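Local coordinates for protein alpha,alpha-trehalose-phosphate synthase (UDP-forming) (Burkholderia xenovorans, PDB 5V0T) that belongs to glycosyltransferase family 20 of the GT-B clan and binds 6-O-phosphono-alpha-D-glucopyranose and uridine-5'-diphosphate, at residues F98-D103 with S170-A175. Residues are numbered along the deposited sequence; the frame is centred on the assembly and turned at random.
With EDO (1,2-ethanediol), chain L.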
loop_
_atom_site.group_PDB
_atom_site.type_symbol
_atom_site.label_atom_id
_atom_site.label_comp_id
_atom_site.label_asym_id
_atom_site.label_seq_id
_atom_site.Cartn_x
_atom_site.Cartn_y
_atom_site.Cartn_z
ATOM N N PHE A 98 10.755 -4.780 -6.276
ATOM C CA PHE A 98 10.732 -4.126 -4.974
ATOM C C PHE A 98 9.934 -4.928 -3.953
ATOM O O PHE A 98 10.094 -4.709 -2.747
ATOM C CB PHE A 98 10.135 -2.715 -5.087
ATOM C CG PHE A 98 11.075 -1.677 -5.658
ATOM C CD1 PHE A 98 11.861 -1.949 -6.779
ATOM C CD2 PHE A 98 11.140 -0.412 -5.098
ATOM C CE1 PHE A 98 12.713 -0.991 -7.308
ATOM C CE2 PHE A 98 11.987 0.558 -5.621
ATOM C CZ PHE A 98 12.770 0.271 -6.731
ATOM N N HIS A 99 9.076 -5.846 -4.405
ATOM C CA HIS A 99 8.406 -6.781 -3.512
ATOM C C HIS A 99 9.112 -8.140 -3.449
ATOM O O HIS A 99 8.488 -9.151 -3.088
ATOM C CB HIS A 99 6.942 -6.908 -3.927
ATOM C CG HIS A 99 6.154 -5.667 -3.643
ATOM N ND1 HIS A 99 6.077 -4.613 -4.533
ATOM C CD2 HIS A 99 5.457 -5.284 -2.545
ATOM C CE1 HIS A 99 5.350 -3.643 -4.003
ATOM N NE2 HIS A 99 4.944 -4.033 -2.806
ATOM N N TYR A 100 10.409 -8.179 -3.787
ATOM C CA TYR A 100 11.245 -9.372 -3.614
ATOM C C TYR A 100 10.744 -10.529 -4.479
ATOM O O TYR A 100 10.779 -11.692 -4.079
ATOM C CB TYR A 100 11.328 -9.779 -2.134
ATOM C CG TYR A 100 12.132 -8.818 -1.269
ATOM C CD1 TYR A 100 11.652 -7.551 -0.960
ATOM C CD2 TYR A 100 13.370 -9.187 -0.747
ATOM C CE1 TYR A 100 12.386 -6.666 -0.157
ATOM C CE2 TYR A 100 14.119 -8.309 0.058
ATOM C CZ TYR A 100 13.619 -7.055 0.346
ATOM O OH TYR A 100 14.349 -6.187 1.131
ATOM N N ARG A 101 10.244 -10.202 -5.670
ATOM C CA ARG A 101 9.824 -11.230 -6.611
ATOM C C ARG A 101 10.614 -11.122 -7.909
ATOM O O ARG A 101 10.036 -10.890 -8.974
ATOM C CB ARG A 101 8.320 -11.145 -6.892
ATOM C CG ARG A 101 7.440 -11.570 -5.703
ATOM C CD ARG A 101 7.781 -12.996 -5.209
ATOM N NE ARG A 101 7.542 -14.022 -6.220
ATOM C CZ ARG A 101 6.355 -14.592 -6.429
ATOM N NH1 ARG A 101 5.292 -14.224 -5.714
ATOM N NH2 ARG A 101 6.226 -15.527 -7.358
ATOM N N ALA A 102 11.934 -11.314 -7.840
ATOM C CA ALA A 102 12.727 -11.245 -9.063
ATOM C C ALA A 102 12.314 -12.319 -10.053
ATOM O O ALA A 102 12.482 -12.131 -11.262
ATOM C CB ALA A 102 14.219 -11.347 -8.736
ATOM N N ASP A 103 11.722 -13.414 -9.572
ATOM C CA ASP A 103 11.235 -14.459 -10.468
ATOM C C ASP A 103 10.130 -13.958 -11.391
ATOM O O ASP A 103 9.943 -14.509 -12.479
ATOM C CB ASP A 103 10.718 -15.643 -9.659
ATOM C CG ASP A 103 9.559 -15.261 -8.743
ATOM O OD1 ASP A 103 9.756 -14.427 -7.829
ATOM O OD2 ASP A 103 8.454 -15.808 -8.936
ATOM N N SER A 170 19.744 -3.929 -1.234
ATOM C CA SER A 170 20.536 -3.564 -2.407
ATOM C C SER A 170 20.795 -4.764 -3.320
ATOM O O SER A 170 20.767 -4.626 -4.550
ATOM C CB SER A 170 21.855 -2.912 -1.986
ATOM O OG SER A 170 22.678 -3.818 -1.279
ATOM N N GLN A 171 21.038 -5.950 -2.742
ATOM C CA GLN A 171 21.328 -7.130 -3.561
ATOM C C GLN A 171 20.140 -7.522 -4.422
ATOM O O GLN A 171 20.314 -8.101 -5.500
ATOM C CB GLN A 171 21.727 -8.325 -2.684
ATOM C CG GLN A 171 23.154 -8.286 -2.193
ATOM C CD GLN A 171 24.141 -8.320 -3.360
ATOM O OE1 GLN A 171 24.010 -9.137 -4.270
ATOM N NE2 GLN A 171 25.093 -7.402 -3.359
ATOM N N VAL A 172 18.933 -7.269 -3.931
ATOM C CA VAL A 172 17.716 -7.550 -4.681
ATOM C C VAL A 172 17.482 -6.481 -5.749
ATOM O O VAL A 172 17.070 -6.791 -6.872
ATOM C CB VAL A 172 16.533 -7.660 -3.695
ATOM C CG1 VAL A 172 15.203 -7.637 -4.426
ATOM C CG2 VAL A 172 16.674 -8.939 -2.837
ATOM N N LEU A 173 17.787 -5.221 -5.433
ATOM C CA LEU A 173 17.628 -4.139 -6.405
ATOM C C LEU A 173 18.552 -4.326 -7.614
ATOM O O LEU A 173 18.207 -3.917 -8.728
ATOM C CB LEU A 173 17.896 -2.797 -5.727
ATOM C CG LEU A 173 17.788 -1.528 -6.592
ATOM C CD1 LEU A 173 16.368 -1.385 -7.148
ATOM C CD2 LEU A 173 18.175 -0.305 -5.783
ATOM N N LEU A 174 19.702 -4.980 -7.426
ATOM C CA LEU A 174 20.630 -5.220 -8.534
ATOM C C LEU A 174 20.008 -6.023 -9.670
ATOM O O LEU A 174 20.537 -5.994 -10.787
ATOM C CB LEU A 174 21.881 -5.949 -8.047
ATOM C CG LEU A 174 22.765 -5.197 -7.052
ATOM C CD1 LEU A 174 23.977 -6.063 -6.657
ATOM C CD2 LEU A 174 23.188 -3.863 -7.618
ATOM N N ALA A 175 18.913 -6.746 -9.410
ATOM C CA ALA A 175 18.224 -7.475 -10.468
ATOM C C ALA A 175 17.548 -6.547 -11.472
ATOM O O ALA A 175 17.269 -6.975 -12.595
ATOM C CB ALA A 175 17.175 -8.422 -9.875
HETATM C C1 EDO L . 13.670 -12.669 -3.147
HETATM O O1 EDO L . 14.157 -13.903 -2.593
HETATM C C2 EDO L . 14.524 -12.230 -4.343
HETATM O O2 EDO L . 13.756 -11.443 -5.272
#
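Three apolar pairs join the end of helix 79-98 and the turn after it to the short helix 170-173 and the residues that follow: Phe98 with Leu173, Tyr100 with Val172, and Ala102 with Ala175. The buried pair is Phe98 and Leu173, whose side chains run side by side in the same direction; CE1 of Phe98 lies 3.7 Å from CD1 of Leu173, and the methyl meets the ring obliquely. CG of Leu173 stands anti to its own backbone N (chi1 180°), and this carries CD1 over to the phenyl ring although the CB itself is not aimed at the turn. Tyr100 and Val172 cross at about a right angle. CG1 of Val172 sits over one face of the phenol ring, while CG2 makes the closest approach, 3.9 Å from Tyr100 CE2. At the exposed end, the methyls of Ala102 and Ala175 are only loosely apposed, with 4.3 Å between their CB atoms.

Polar bonds act around this apolar seam. Tyr100, with positive phi (63°), is the C' residue of a Schellman motif that closes helix 79-98, Arg101 N bonding to Pro96 O. Its hydroxyl is hydrogen-bonded to Ala169 N, just ahead of helix 170-173, and its ring also makes a cation-pi contact with Arg375. Next in the loop, Arg101 grips Asp103 side-on, NE to OD1 and NH2 to OD2 (2.7 Å); both oxygens lie close to the guanidinium plane and accept through their syn lone pairs. A 1,2-ethanediol, probably from the crystallisation liquor, accepts a hydrogen bond at O2 from Ala102 N (3.2 Å).

With only apolar contacts directly between the two segments, side-chain shape probably sets their fit, while the Schellman turn and the Tyr100 hydroxyl probably help to hold the tyrosine ring against Val172. Phe98 also touches Ile165, which lines the 6-O-phosphono-alpha-D-glucopyranose pocket, and its side chain is about 10 Å from that ligand.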